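PDB 4E21: 6-phosphogluconate dehydrogenase (Decarboxylating) from Geobacter metallireducens, which probably catalyses the NADP-dependent oxidative decarboxylation of 6-phosphogluconate to ribulose 5-phosphate, a step of the pentose phosphate pathway. Local coordinates for residues B[26-31]-B[85-90]; B[48-53]-B[64-69]; B[300-305]-B[325-330]. One frame throughout, in Å; residues are numbered along the deposited sequence.

Interaction 1 of 3, residues B[26-31]-B[85-90]; sequences GMIGLG and VWLMVP
I28 pairs with L87 and M27 with W86 on two neighbouring parallel strands of a Rossmann-type nucleotide-binding fold; the short axes of residues 26-28 and 85-87 approach to 4.7 Å at 22°. The first strand runs straight into the glycine-rich turn containing G29 and G31.

I28 has the most surface buried here, 68 Å². Its backbone is held at both ends: N donates to W86 O at 2.8 Å and O accepts from M88 N at 2.9 Å, each bond nearly linear, while W86 N completes the parallel pattern on G26 O. The I28 side chain lies beside that of L87, pointing the same way, with CD1 3.9 Å from L87 CD2; M101 of helix 94-101 packs on both.

M27, a selenomethionine, turns to the other face together with W86. CG is anti to the backbone N (chi1 174°), and a bend at chi2 brings SE to 3.6 Å from W86 CD1. SE also stands 4.3 Å from the centroid of the five-membered ring, 51° off its normal, an oblique Met-aromatic contact.

Beyond the strands the backbones stay close: G29 CA lies 3.6 Å from M88 O, and a CB on G29 would collide with that oxygen.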
loop_
_atom_site.group_PDB
_atom_site.type_symbol
_atom_site.label_atom_id
_atom_site.label_comp_id
_atom_site.label_asym_id
_atom_site.label_seq_id
_atom_site.Cartn_x
_atom_site.Cartn_y
_atom_site.Cartn_z
ATOM N N GLY B 26 -42.819 14.727 -4.431
ATOM C CA GLY B 26 -42.795 14.777 -2.986
ATOM C C GLY B 26 -41.369 14.513 -2.548
ATOM O O GLY B 26 -40.677 13.690 -3.149
HETATM N N MSE B 27 -40.928 15.207 -1.505
HETATM C CA MSE B 27 -39.574 15.049 -0.990
HETATM C C MSE B 27 -39.668 14.761 0.489
HETATM O O MSE B 27 -40.281 15.529 1.234
HETATM C CB MSE B 27 -38.792 16.335 -1.215
HETATM C CG MSE B 27 -37.396 16.386 -0.602
HETATM SE SE MSE B 27 -36.127 15.194 -1.477
HETATM C CE MSE B 27 -35.958 13.998 -0.008
ATOM N N ILE B 28 -39.085 13.650 0.924
ATOM C CA ILE B 28 -39.030 13.362 2.353
ATOM C C ILE B 28 -37.591 13.426 2.812
ATOM O O ILE B 28 -36.721 12.805 2.202
ATOM C CB ILE B 28 -39.547 11.950 2.694
ATOM C CG1 ILE B 28 -41.025 11.798 2.342
ATOM C CG2 ILE B 28 -39.303 11.636 4.163
ATOM C CD1 ILE B 28 -41.550 10.372 2.578
ATOM N N GLY B 29 -37.337 14.137 3.907
ATOM C CA GLY B 29 -35.976 14.337 4.382
ATOM C C GLY B 29 -35.525 15.726 3.978
ATOM O O GLY B 29 -35.159 15.963 2.822
ATOM N N LEU B 30 -35.570 16.651 4.935
ATOM C CA LEU B 30 -35.444 18.067 4.622
ATOM C C LEU B 30 -34.197 18.652 5.259
ATOM O O LEU B 30 -34.202 19.794 5.725
ATOM C CB LEU B 30 -36.687 18.833 5.084
ATOM C CG LEU B 30 -38.031 18.440 4.476
ATOM C CD1 LEU B 30 -39.041 19.500 4.825
ATOM C CD2 LEU B 30 -37.932 18.288 2.964
ATOM N N GLY B 31 -33.140 17.846 5.298
ATOM C CA GLY B 31 -31.816 18.345 5.616
ATOM C C GLY B 31 -31.280 19.170 4.457
ATOM O O GLY B 31 -31.982 19.433 3.467
ATOM N N VAL B 85 -42.029 10.035 -5.433
ATOM C CA VAL B 85 -41.546 10.304 -4.076
ATOM C C VAL B 85 -40.023 10.168 -3.942
ATOM O O VAL B 85 -39.479 9.091 -4.155
ATOM C CB VAL B 85 -42.217 9.379 -3.035
ATOM C CG1 VAL B 85 -41.753 9.743 -1.602
ATOM C CG2 VAL B 85 -43.740 9.426 -3.171
ATOM N N TRP B 86 -39.352 11.253 -3.568
ATOM C CA TRP B 86 -37.897 11.260 -3.398
ATOM C C TRP B 86 -37.514 11.188 -1.917
ATOM O O TRP B 86 -38.030 11.963 -1.102
ATOM C CB TRP B 86 -37.321 12.520 -4.031
ATOM C CG TRP B 86 -35.847 12.478 -4.300
ATOM C CD1 TRP B 86 -34.840 12.457 -3.370
ATOM C CD2 TRP B 86 -35.205 12.494 -5.584
ATOM N NE1 TRP B 86 -33.619 12.455 -3.998
ATOM C CE2 TRP B 86 -33.813 12.471 -5.354
ATOM C CE3 TRP B 86 -35.673 12.508 -6.905
ATOM C CZ2 TRP B 86 -32.887 12.461 -6.394
ATOM C CZ3 TRP B 86 -34.758 12.511 -7.933
ATOM C CH2 TRP B 86 -33.377 12.485 -7.674
ATOM N N LEU B 87 -36.640 10.242 -1.560
ATOM C CA LEU B 87 -36.136 10.132 -0.187
ATOM C C LEU B 87 -34.715 10.694 -0.087
ATOM O O LEU B 87 -33.848 10.336 -0.880
ATOM C CB LEU B 87 -36.150 8.680 0.316
ATOM C CG LEU B 87 -37.438 7.842 0.216
ATOM C CD1 LEU B 87 -37.201 6.420 0.691
ATOM C CD2 LEU B 87 -38.578 8.454 1.024
HETATM N N MSE B 88 -34.499 11.591 0.874
HETATM C CA MSE B 88 -33.168 12.065 1.258
HETATM C C MSE B 88 -33.050 11.928 2.773
HETATM O O MSE B 88 -32.771 12.902 3.476
HETATM C CB MSE B 88 -32.926 13.528 0.867
HETATM C CG MSE B 88 -32.534 13.778 -0.581
HETATM SE SE MSE B 88 -31.222 12.503 -1.292
HETATM C CE MSE B 88 -30.198 13.665 -2.419
ATOM N N VAL B 89 -33.291 10.718 3.268
ATOM C CA VAL B 89 -33.142 10.422 4.688
ATOM C C VAL B 89 -31.848 9.631 4.954
ATOM O O VAL B 89 -31.206 9.147 4.019
ATOM C CB VAL B 89 -34.365 9.638 5.221
ATOM C CG1 VAL B 89 -35.626 10.452 5.039
ATOM C CG2 VAL B 89 -34.515 8.307 4.511
ATOM N N PRO B 90 -31.442 9.529 6.231
ATOM C CA PRO B 90 -30.349 8.619 6.578
ATOM C C PRO B 90 -30.590 7.210 6.068
ATOM O O PRO B 90 -31.738 6.767 5.973
ATOM C CB PRO B 90 -30.359 8.647 8.107
ATOM C CG PRO B 90 -30.746 10.054 8.422
ATOM C CD PRO B 90 -31.759 10.445 7.344
HETATM O O HOH W 1 -31.875 15.802 3.568
#

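Interaction 2 of 3, residues B[48-53]-B[64-69]; sequences CVVYDL and EGIAGA
V50 N and A67 O form the one hydrogen bond between strand residues 48-51 and the loop 64-69, which follows helix 55-63 and runs roughly the same way (41° apart) beside strand 47-51, an edge strand of the Rossmann-type sheet within this chain. The bond is 3.0 Å long with an N-H...O angle of 159°, and the donor is tilted 22° from the carbonyl plane. Further along, V50 O and A69 N are 3.4 Å apart but badly angled, so the pairing does not continue as a regular strand.

A weaker C-H...O contact reaches the same acceptor: V49 CA lies 3.5 Å from A67 O, and V50 CG2 packs against that oxygen at 3.7 Å. Separately, with CG of Y51 anti to the backbone N (chi1 174°), A69 O lies at the edge of the Y51 ring, in its plane, 3.1 Å from CD1.

Apolar contacts fall on two faces. On one, I66 CG2 meets V50 CG1 at 4.0 Å, the two side chains crossing at about a right angle, and also touches C48 CB; V38 of helix 32-43 packs on all three residues. On the other, V49 CG2 touches A67 CB, and F75 of helix 72-78 packs on V49, Y51 and A69. Replacing Y51 by an alanine would take away the ring edge beside A69 O and would probably leave a gap next to F75.

At the loop's start, positive phi at G65 ends helix 55-63 in a Schellman motif just before I66, the first loop residue to touch the strand. With a single hydrogen bond against methyl and methylene contacts on both faces, the contact probably depends more on apolar packing than on regular strand pairing.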
loop_
_atom_site.group_PDB
_atom_site.type_symbol
_atom_site.label_atom_id
_atom_site.label_comp_id
_atom_site.label_asym_id
_atom_site.label_seq_id
_atom_site.Cartn_x
_atom_site.Cartn_y
_atom_site.Cartn_z
ATOM N N CYS B 48 -43.368 20.896 -5.653
ATOM C CA CYS B 48 -42.875 20.045 -4.584
ATOM C C CYS B 48 -43.772 20.070 -3.360
ATOM O O CYS B 48 -44.320 21.112 -2.998
ATOM C CB CYS B 48 -41.451 20.448 -4.193
ATOM S SG CYS B 48 -40.282 20.443 -5.575
ATOM N N VAL B 49 -43.913 18.910 -2.728
ATOM C CA VAL B 49 -44.577 18.810 -1.445
ATOM C C VAL B 49 -43.537 18.138 -0.598
ATOM O O VAL B 49 -42.968 17.145 -1.028
ATOM C CB VAL B 49 -45.835 17.895 -1.491
ATOM C CG1 VAL B 49 -46.345 17.618 -0.077
ATOM C CG2 VAL B 49 -46.915 18.484 -2.371
ATOM N N VAL B 50 -43.280 18.666 0.594
ATOM C CA VAL B 50 -42.207 18.131 1.417
ATOM C C VAL B 50 -42.702 17.634 2.759
ATOM O O VAL B 50 -43.813 17.948 3.187
ATOM C CB VAL B 50 -41.075 19.158 1.634
ATOM C CG1 VAL B 50 -40.731 19.813 0.320
ATOM C CG2 VAL B 50 -41.487 20.205 2.676
ATOM N N TYR B 51 -41.860 16.854 3.421
ATOM C CA TYR B 51 -42.213 16.295 4.704
ATOM C C TYR B 51 -40.966 15.823 5.458
ATOM O O TYR B 51 -40.006 15.333 4.856
ATOM C CB TYR B 51 -43.206 15.138 4.536
ATOM C CG TYR B 51 -43.471 14.438 5.844
ATOM C CD1 TYR B 51 -44.228 15.049 6.840
ATOM C CD2 TYR B 51 -42.928 13.192 6.103
ATOM C CE1 TYR B 51 -44.446 14.417 8.057
ATOM C CE2 TYR B 51 -43.148 12.551 7.300
ATOM C CZ TYR B 51 -43.904 13.164 8.278
ATOM O OH TYR B 51 -44.115 12.512 9.476
ATOM N N ASP B 52 -40.994 15.961 6.776
ATOM C CA ASP B 52 -39.901 15.498 7.608
ATOM C C ASP B 52 -40.407 15.206 9.023
ATOM O O ASP B 52 -41.216 15.961 9.572
ATOM C CB ASP B 52 -38.768 16.541 7.627
ATOM C CG ASP B 52 -37.442 15.963 8.110
ATOM O OD1 ASP B 52 -37.311 15.640 9.314
ATOM O OD2 ASP B 52 -36.515 15.848 7.281
ATOM N N LEU B 53 -39.929 14.108 9.604
ATOM C CA LEU B 53 -40.286 13.745 10.973
ATOM C C LEU B 53 -40.061 14.928 11.916
ATOM O O LEU B 53 -40.720 15.036 12.953
ATOM C CB LEU B 53 -39.458 12.547 11.438
ATOM C CG LEU B 53 -40.204 11.379 12.092
ATOM C CD1 LEU B 53 -41.058 11.854 13.282
ATOM C CD2 LEU B 53 -41.058 10.628 11.057
ATOM N N GLU B 64 -40.308 29.328 3.316
ATOM C CA GLU B 64 -39.884 29.591 1.945
ATOM C C GLU B 64 -41.039 29.490 0.942
ATOM O O GLU B 64 -40.853 29.715 -0.254
ATOM C CB GLU B 64 -38.734 28.668 1.536
ATOM C CG GLU B 64 -37.360 29.245 1.829
ATOM C CD GLU B 64 -36.235 28.250 1.591
ATOM O OE1 GLU B 64 -36.394 27.065 1.957
ATOM O OE2 GLU B 64 -35.186 28.655 1.048
ATOM N N GLY B 65 -42.230 29.154 1.430
ATOM C CA GLY B 65 -43.385 29.032 0.567
ATOM C C GLY B 65 -43.387 27.765 -0.269
ATOM O O GLY B 65 -43.761 27.798 -1.445
ATOM N N ILE B 66 -42.958 26.652 0.332
ATOM C CA ILE B 66 -43.117 25.328 -0.287
ATOM C C ILE B 66 -44.157 24.497 0.469
ATOM O O ILE B 66 -44.171 24.486 1.704
ATOM C CB ILE B 66 -41.792 24.535 -0.350
ATOM C CG1 ILE B 66 -40.663 25.402 -0.895
ATOM C CG2 ILE B 66 -41.952 23.315 -1.230
ATOM C CD1 ILE B 66 -39.303 24.893 -0.486
ATOM N N ALA B 67 -45.023 23.804 -0.269
ATOM C CA ALA B 67 -46.101 23.029 0.352
ATOM C C ALA B 67 -45.541 22.005 1.331
ATOM O O ALA B 67 -44.596 21.290 1.010
ATOM C CB ALA B 67 -46.962 22.347 -0.705
ATOM N N GLY B 68 -46.117 21.950 2.528
ATOM C CA GLY B 68 -45.681 21.009 3.537
ATOM C C GLY B 68 -46.714 19.933 3.804
ATOM O O GLY B 68 -47.703 19.793 3.086
ATOM N N ALA B 69 -46.472 19.167 4.856
ATOM C CA ALA B 69 -47.357 18.104 5.268
ATOM C C ALA B 69 -46.950 17.754 6.688
ATOM O O ALA B 69 -45.755 17.744 7.009
ATOM C CB ALA B 69 -47.204 16.911 4.361
#

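Interaction 3 of 3, residues B[300-305]-B[325-330]; sequences VSDSGE and SALYER
V300 meets R330 through CG1, which lies over one face of the guanidinium group and 3.6 Å from R330 CD. The valine CG1 is anti to its own backbone N (chi1 -177°), which directs this methyl onto the arginine; the arginine chain is extended from CG to NE, and its CG also packs on CG1, at 3.7 Å. The backbone of V300 is fixed separately, N by S333 OG and O by R334 NE.

At S301 the backbone, not the side chain, makes the contact. S301 O accepts a hydrogen bond of 3.1 Å from R330 NH1. The donor lies in the carbonyl plane, but the N-H...O angle is only 137° and the oxygen sits 29° out of the guanidinium plane, so the bond is bent. NH1 also bonds O2 of a bound methylpentanediol, probably a crystallisation additive; R330 makes a cation-pi contact with Y218 of helix 205-232, and R348 of a neighbouring subunit stands close by.

These residues belong to the helical C-terminal domain of the 6-phosphogluconate dehydrogenase family, where the loop residues 300-304 pass beside helix 321-333, with V300, S301 and D302 touching it. D302 points toward that helix. Its CB lies 4.1 Å from R330 CD, and OD2 comes within 4.1 Å of L327 CD1, the two side chains crossing obliquely. The carboxylate makes no salt bridge with R330, since OD2 and NH1 are 6.6 Å apart; OD1 pairs instead with R334 and OD2 with R307, so the buried methyl of L327 borders a charge whose partners are other arginines.

After D302 the chain leaves the surface of segment 325-330, and G304, with positive phi, takes the N-cap position of helix 305-316.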
loop_
_atom_site.group_PDB
_atom_site.type_symbol
_atom_site.label_atom_id
_atom_site.label_comp_id
_atom_site.label_asym_id
_atom_site.label_seq_id
_atom_site.Cartn_x
_atom_site.Cartn_y
_atom_site.Cartn_z
ATOM N N VAL B 300 -9.891 12.109 10.515
ATOM C CA VAL B 300 -10.673 12.120 9.285
ATOM C C VAL B 300 -11.728 11.021 9.354
ATOM O O VAL B 300 -11.408 9.854 9.594
ATOM C CB VAL B 300 -9.788 11.902 8.040
ATOM C CG1 VAL B 300 -10.628 12.001 6.789
ATOM C CG2 VAL B 300 -8.619 12.917 8.003
ATOM N N SER B 301 -12.980 11.410 9.156
ATOM C CA SER B 301 -14.095 10.486 9.152
ATOM C C SER B 301 -14.215 9.867 7.782
ATOM O O SER B 301 -13.602 10.333 6.822
ATOM C CB SER B 301 -15.400 11.226 9.469
ATOM O OG SER B 301 -15.431 11.662 10.817
ATOM N N ASP B 302 -15.021 8.818 7.702
ATOM C CA ASP B 302 -15.337 8.177 6.437
ATOM C C ASP B 302 -16.791 7.698 6.563
ATOM O O ASP B 302 -17.181 7.207 7.624
ATOM C CB ASP B 302 -14.384 7.000 6.200
ATOM C CG ASP B 302 -14.788 5.762 6.974
ATOM O OD1 ASP B 302 -14.390 5.617 8.157
ATOM O OD2 ASP B 302 -15.520 4.926 6.395
ATOM N N SER B 303 -17.589 7.830 5.504
ATOM C CA SER B 303 -19.034 7.623 5.623
ATOM C C SER B 303 -19.576 6.275 5.160
ATOM O O SER B 303 -20.771 6.004 5.296
ATOM C CB SER B 303 -19.804 8.749 4.938
ATOM O OG SER B 303 -19.483 9.979 5.557
ATOM N N GLY B 304 -18.717 5.436 4.610
ATOM C CA GLY B 304 -19.145 4.097 4.270
ATOM C C GLY B 304 -18.836 3.720 2.845
ATOM O O GLY B 304 -18.338 2.629 2.593
ATOM N N GLU B 305 -19.127 4.604 1.902
ATOM C CA GLU B 305 -18.939 4.273 0.492
ATOM C C GLU B 305 -17.504 3.860 0.181
ATOM O O GLU B 305 -17.281 2.997 -0.648
ATOM C CB GLU B 305 -19.361 5.430 -0.394
ATOM C CG GLU B 305 -20.867 5.454 -0.679
ATOM C CD GLU B 305 -21.642 6.402 0.226
ATOM O OE1 GLU B 305 -21.012 7.061 1.113
ATOM O OE2 GLU B 305 -22.890 6.478 0.031
ATOM N N SER B 325 -5.542 1.969 0.661
ATOM C CA SER B 325 -4.619 2.730 1.471
ATOM C C SER B 325 -5.156 4.110 1.849
ATOM O O SER B 325 -4.954 4.559 2.969
ATOM C CB SER B 325 -3.268 2.786 0.804
ATOM O OG SER B 325 -2.587 1.592 1.160
ATOM N N ALA B 326 -5.886 4.749 0.937
ATOM C CA ALA B 326 -6.509 6.043 1.240
ATOM C C ALA B 326 -7.543 5.889 2.357
ATOM O O ALA B 326 -7.660 6.745 3.252
ATOM C CB ALA B 326 -7.148 6.654 0.001
ATOM N N LEU B 327 -8.284 4.794 2.312
ATOM C CA LEU B 327 -9.219 4.483 3.386
ATOM C C LEU B 327 -8.485 4.235 4.712
ATOM O O LEU B 327 -8.890 4.772 5.760
ATOM C CB LEU B 327 -10.091 3.271 3.023
ATOM C CG LEU B 327 -11.121 2.831 4.068
ATOM C CD1 LEU B 327 -12.206 3.886 4.259
ATOM C CD2 LEU B 327 -11.750 1.497 3.648
ATOM N N TYR B 328 -7.423 3.425 4.669
ATOM C CA TYR B 328 -6.716 3.042 5.892
ATOM C C TYR B 328 -6.060 4.251 6.542
ATOM O O TYR B 328 -5.909 4.303 7.774
ATOM C CB TYR B 328 -5.678 1.935 5.649
ATOM C CG TYR B 328 -6.284 0.661 5.087
ATOM C CD1 TYR B 328 -5.575 -0.150 4.193
ATOM C CD2 TYR B 328 -7.569 0.280 5.441
ATOM C CE1 TYR B 328 -6.143 -1.323 3.671
ATOM C CE2 TYR B 328 -8.154 -0.870 4.922
ATOM C CZ TYR B 328 -7.435 -1.672 4.042
ATOM O OH TYR B 328 -8.026 -2.793 3.532
ATOM N N GLU B 329 -5.664 5.219 5.718
ATOM C CA GLU B 329 -5.065 6.416 6.265
ATOM C C GLU B 329 -6.084 7.165 7.095
ATOM O O GLU B 329 -5.742 7.753 8.118
ATOM C CB GLU B 329 -4.451 7.303 5.165
ATOM C CG GLU B 329 -3.147 6.708 4.568
ATOM C CD GLU B 329 -2.655 7.509 3.380
ATOM O OE1 GLU B 329 -3.499 7.962 2.597
ATOM O OE2 GLU B 329 -1.436 7.711 3.228
ATOM N N ARG B 330 -7.333 7.151 6.655
ATOM C CA ARG B 330 -8.395 7.739 7.458
ATOM C C ARG B 330 -8.539 6.987 8.785
ATOM O O ARG B 330 -8.675 7.626 9.836
ATOM C CB ARG B 330 -9.726 7.798 6.689
ATOM C CG ARG B 330 -9.655 8.651 5.430
ATOM C CD ARG B 330 -11.024 8.950 4.876
ATOM N NE ARG B 330 -10.944 9.807 3.697
ATOM C CZ ARG B 330 -11.960 10.506 3.203
ATOM N NH1 ARG B 330 -13.150 10.483 3.797
ATOM N NH2 ARG B 330 -11.773 11.242 2.125
#

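From the N terminus, strand 24-28 comes first, and interaction 1 joins it to strand 84-87; 53 residues lie between its segments. Interaction 2 is nested inside that loop: only ten residues, nine of them helix 55-63, separate its segments. The two contacts share one sheet, for strand 47-51 borders strand 24-28 on the side away from 84-87, and they touch directly, L30 N lying 2.7 Å from D52 OD2. Interaction 3 follows in series, tying the loop before helix 305-316 to helix 321-333, with 15 of the 19 residues between helical. It lies on the other side of the chain's centre from interactions 1 and 2, with centres about 26 Å and 35 Å away.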